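PDB 5IRB: RTX-adhesin from Marinomonas primoryensis, which binds its Antarctic bacterium to diatoms and ice as a giant RTX-adhesin, of which this chain is a multidomain, calcium-binding part. Local coordinates for residues V20-A23 against A24-G27; G190-S193 against A194-Y198. All blocks are in the same frame, centred on the assembly; numbering follows the deposited sequence.

In the fold
Two turns, each written in a single run of chain, meet where successive beta domains of this elongated protein join. Interaction 1 lies at the surface and carries the step from the short edge strand 20-21 into helix 23-26; interaction 2 is partly buried and closes the beta hairpin of strands 183-191 and 197-208. Their centres are 11 Å apart, and they touch through Ala194 and Asn196, whose polar atoms probably hydrogen-bond to Asn22 and Ala23. Calcium enters differently: in interaction 1 the Glu25 carboxylate joins the Val20 carbonyl, Thr16, Asp18 and waters, whereas in interaction 2 the Gln191 carbonyl is the one protein ligand beside five waters, and the acidic side chain braces the turn instead.

Interaction 1: residues V20-A23 against A24-G27; sequences VINA and AEAG. With CA (calcium ion), chain C.
Val20 and Glu25 share a calcium ion, the former through its backbone carbonyl and the latter through both carboxylate oxygens. The metal lies 2.4 Å from Val20 O. Glu25 OE2 is equally close to it at 2.4 Å. The bond to Glu25 OE1 is a little longer, 2.6 Å, and completes a bidentate grip. Three waters add to the shell, and Thr16 and Asp18 complete it. The cation between them probably offsets much of the repulsion between Val20 O and Glu25 OE1.

Ile21, the next residue, sends CG2 to Ala26, its CG2 lying 4.0 Å from Ala26 CB, while CD1 reaches the neighbourhood of Glu25 OE1. Leu74 and Ser75 of helix 71-76 cover this apolar patch.

At Asn22 the bonds become reciprocal. Its CG stands between the backbone N and the carbonyl carbon (chi1 69°), which turns OD1 back over the start of the helix. There OD1 accepts from Glu25 N at 2.7 Å, almost in line with the amide C=O. In return, Asn22 N donates to Glu25 OE1 at 3.0 Å, meeting the carboxylate on its anti side and close to its plane. The two side chains cross at roughly a right angle. OE1 is thus held by both a metal and an N-H; together with the OE2-calcium bond, this restrains the rotation of the carboxylate. Asn22 O starts the helical ladder, taking Ala26 N at 2.8 Å.

Ala23 continues it, its O accepting from Gly27 N at 3.0 Å. The paired side-chain-to-backbone bonds of Asn22 and Glu25 are those of a capping box, here at the N-terminus of helix 23-26, and the same glutamate serves as a calcium ligand.

Interaction 2: residues G190-S193 against A194-Y198; sequences GQDS and AGNPY. With CA (calcium ion), chain I.
Asp192 and Asn196 knit the closed end of the hairpin. Asp192 OD1 takes Asn196 N at 2.7 Å from above the carboxylate plane, and more weakly Ala194 N; Asp192 OD2 turns its syn lone pair to Asn196 ND2 at 3.1 Å. A chi1 of 72° swings the carboxylate across the type I turn from Asp192 to Gly195. Ser110 and Lys107 O supply further bonds, to Asp192 OD2 and Asn196 ND2. Farther along, Gly190 and Tyr198 form an antiparallel hydrogen-bonded pair, and the Tyr198 ring folds back over the strand: Gly190 CA lies 4.1 Å from the ring centroid, a CH-pi contact over one face.

The looser, water-rich side lies around Gln191, whose exposed side chain touches Gly195 O through CG. The backbone oxygen Gln191 O binds a calcium ion at 2.2 Å, and five waters make up the rest of the shell. One of these, water 5, donates to Tyr198 OH at 2.8 Å, while Asp148 engages the same hydroxyl.

With one protein ligand, the metal is held chiefly by water, whereas the buried carboxylate, ringed by several donors, would probably stay ionised and secure the turn.

Interaction 1: residues V20-A23 against A24-G27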
loop_
_atom_site.group_PDB
_atom_site.type_symbol
_atom_site.label_atom_id
_atom_site.label_comp_id
_atom_site.label_asym_id
_atom_site.label_seq_id
_atom_site.Cartn_x
_atom_site.Cartn_y
_atom_site.Cartn_z
ATOM N N VAL A 20 -14.541 -3.140 -29.027
ATOM C CA VAL A 20 -13.370 -2.792 -28.215
ATOM C C VAL A 20 -12.190 -3.704 -28.518
ATOM O O VAL A 20 -12.294 -4.928 -28.468
ATOM C CB VAL A 20 -13.679 -2.863 -26.692
ATOM C CG1 VAL A 20 -12.410 -2.626 -25.858
ATOM C CG2 VAL A 20 -14.786 -1.874 -26.314
ATOM N N ILE A 21 -11.051 -3.083 -28.799
ATOM C CA ILE A 21 -9.807 -3.802 -28.984
ATOM C C ILE A 21 -8.929 -3.712 -27.722
ATOM O O ILE A 21 -8.519 -2.616 -27.323
ATOM C CB ILE A 21 -9.013 -3.257 -30.168
ATOM C CG1 ILE A 21 -9.796 -3.461 -31.480
ATOM C CG2 ILE A 21 -7.660 -3.946 -30.254
ATOM C CD1 ILE A 21 -9.957 -4.922 -31.848
ATOM N N ASN A 22 -8.692 -4.851 -27.083
ATOM C CA ASN A 22 -7.884 -4.889 -25.868
ATOM C C ASN A 22 -6.472 -5.347 -26.209
ATOM O O ASN A 22 -6.162 -5.569 -27.387
ATOM C CB ASN A 22 -8.527 -5.784 -24.783
ATOM C CG ASN A 22 -8.518 -7.279 -25.127
ATOM O OD1 ASN A 22 -7.834 -7.729 -26.035
ATOM N ND2 ASN A 22 -9.284 -8.051 -24.371
ATOM N N ALA A 23 -5.625 -5.479 -25.182
ATOM C CA ALA A 23 -4.220 -5.840 -25.350
ATOM C C ALA A 23 -4.052 -7.169 -26.056
ATOM O O ALA A 23 -3.179 -7.326 -26.908
ATOM C CB ALA A 23 -3.499 -5.898 -23.953
ATOM N N ALA A 24 -4.812 -8.164 -25.623
ATOM C CA ALA A 24 -4.676 -9.498 -26.190
ATOM C C ALA A 24 -5.136 -9.515 -27.660
ATOM O O ALA A 24 -4.494 -10.128 -28.520
ATOM C CB ALA A 24 -5.457 -10.508 -25.367
ATOM N N GLU A 25 -6.227 -8.813 -27.950
ATOM C CA GLU A 25 -6.719 -8.716 -29.321
ATOM C C GLU A 25 -5.698 -7.994 -30.198
ATOM O O GLU A 25 -5.360 -8.469 -31.286
ATOM C CB GLU A 25 -8.084 -8.023 -29.358
ATOM C CG GLU A 25 -9.182 -8.883 -28.740
ATOM C CD GLU A 25 -10.492 -8.155 -28.591
ATOM O OE1 GLU A 25 -10.466 -6.928 -28.348
ATOM O OE2 GLU A 25 -11.550 -8.809 -28.741
ATOM N N ALA A 26 -5.201 -6.862 -29.709
ATOM C CA ALA A 26 -4.160 -6.092 -30.392
ATOM C C ALA A 26 -2.894 -6.893 -30.700
ATOM O O ALA A 26 -2.232 -6.668 -31.724
ATOM C CB ALA A 26 -3.800 -4.860 -29.561
ATOM N N GLY A 27 -2.546 -7.820 -29.814
ATOM C CA GLY A 27 -1.357 -8.615 -30.023
ATOM C C GLY A 27 -1.508 -9.802 -30.950
ATOM O O GLY A 27 -0.543 -10.533 -31.165
HETATM CA CA CA C . -13.037 -7.137 -27.959
HETATM O O HOH W 1 -12.529 -6.520 -25.288
HETATM O O HOH W 2 -12.900 -8.670 -25.535
HETATM O O HOH W 3 -14.626 -9.054 -27.954
#

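Interaction 2: residues G190-S193 against A194-Y198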
loop_
_atom_site.group_PDB
_atom_site.type_symbol
_atom_site.label_atom_id
_atom_site.label_comp_id
_atom_site.label_asym_id
_atom_site.label_seq_id
_atom_site.Cartn_x
_atom_site.Cartn_y
_atom_site.Cartn_z
ATOM N N GLY A 190 -5.601 -6.770 -10.676
ATOM C CA GLY A 190 -6.966 -6.990 -11.098
ATOM C C GLY A 190 -7.097 -6.932 -12.603
ATOM O O GLY A 190 -6.103 -7.030 -13.314
ATOM N N GLN A 191 -8.309 -6.693 -13.083
ATOM C CA GLN A 191 -8.556 -6.687 -14.521
ATOM C C GLN A 191 -9.517 -5.573 -14.909
ATOM O O GLN A 191 -10.526 -5.385 -14.246
ATOM C CB GLN A 191 -9.144 -8.037 -14.904
ATOM C CG GLN A 191 -8.733 -8.598 -16.212
ATOM C CD GLN A 191 -9.308 -9.986 -16.401
ATOM O OE1 GLN A 191 -10.373 -10.157 -17.002
ATOM N NE2 GLN A 191 -8.621 -10.987 -15.856
ATOM N N ASP A 192 -9.239 -4.843 -15.980
ATOM C CA ASP A 192 -10.127 -3.749 -16.328
ATOM C C ASP A 192 -11.347 -4.261 -17.109
ATOM O O ASP A 192 -11.440 -5.456 -17.381
ATOM C CB ASP A 192 -9.348 -2.641 -17.069
ATOM C CG ASP A 192 -8.930 -3.008 -18.503
ATOM O OD1 ASP A 192 -9.404 -4.016 -19.102
ATOM O OD2 ASP A 192 -8.080 -2.240 -19.029
ATOM N N SER A 193 -12.282 -3.380 -17.452
ATOM C CA SER A 193 -13.520 -3.829 -18.109
ATOM C C SER A 193 -13.300 -4.419 -19.502
ATOM O O SER A 193 -14.176 -5.114 -20.031
ATOM C CB SER A 193 -14.527 -2.682 -18.235
ATOM O OG SER A 193 -14.014 -1.653 -19.066
ATOM N N ALA A 194 -12.155 -4.127 -20.109
ATOM C CA ALA A 194 -11.832 -4.717 -21.410
ATOM C C ALA A 194 -11.060 -6.015 -21.257
ATOM O O ALA A 194 -10.691 -6.628 -22.247
ATOM C CB ALA A 194 -11.046 -3.738 -22.261
ATOM N N GLY A 195 -10.788 -6.429 -20.024
ATOM C CA GLY A 195 -10.080 -7.677 -19.800
ATOM C C GLY A 195 -8.566 -7.548 -19.628
ATOM O O GLY A 195 -7.864 -8.556 -19.484
ATOM N N ASN A 196 -8.039 -6.327 -19.611
ATOM C CA ASN A 196 -6.604 -6.209 -19.493
ATOM C C ASN A 196 -6.224 -6.364 -18.038
ATOM O O ASN A 196 -6.817 -5.717 -17.158
ATOM C CB ASN A 196 -6.110 -4.859 -20.005
ATOM C CG ASN A 196 -6.499 -4.606 -21.441
ATOM O OD1 ASN A 196 -6.215 -5.419 -22.337
ATOM N ND2 ASN A 196 -7.158 -3.479 -21.675
ATOM N N PRO A 197 -5.223 -7.206 -17.767
ATOM C CA PRO A 197 -4.789 -7.254 -16.369
ATOM C C PRO A 197 -4.037 -5.987 -16.056
ATOM O O PRO A 197 -3.466 -5.374 -16.955
ATOM C CB PRO A 197 -3.886 -8.480 -16.314
ATOM C CG PRO A 197 -3.437 -8.695 -17.720
ATOM C CD PRO A 197 -4.536 -8.197 -18.610
ATOM N N TYR A 198 -4.044 -5.581 -14.794
ATOM C CA TYR A 198 -3.230 -4.459 -14.373
ATOM C C TYR A 198 -2.651 -4.750 -13.010
ATOM O O TYR A 198 -3.106 -5.650 -12.296
ATOM C CB TYR A 198 -4.042 -3.170 -14.344
ATOM C CG TYR A 198 -5.296 -3.228 -13.488
ATOM C CD1 TYR A 198 -5.230 -3.309 -12.081
ATOM C CD2 TYR A 198 -6.550 -3.199 -14.086
ATOM C CE1 TYR A 198 -6.401 -3.360 -11.311
ATOM C CE2 TYR A 198 -7.707 -3.247 -13.335
ATOM C CZ TYR A 198 -7.641 -3.324 -11.955
ATOM O OH TYR A 198 -8.833 -3.375 -11.249
HETATM CA CA CA I . -12.202 -5.636 -12.824
HETATM O O HOH W 4 -10.373 -6.413 -11.433
HETATM O O HOH W 5 -11.450 -3.423 -12.280
HETATM O O HOH W 6 -13.699 -4.100 -14.340
HETATM O O HOH W 7 -12.530 -8.064 -13.205
HETATM O O HOH W 8 -13.441 -5.206 -11.079
#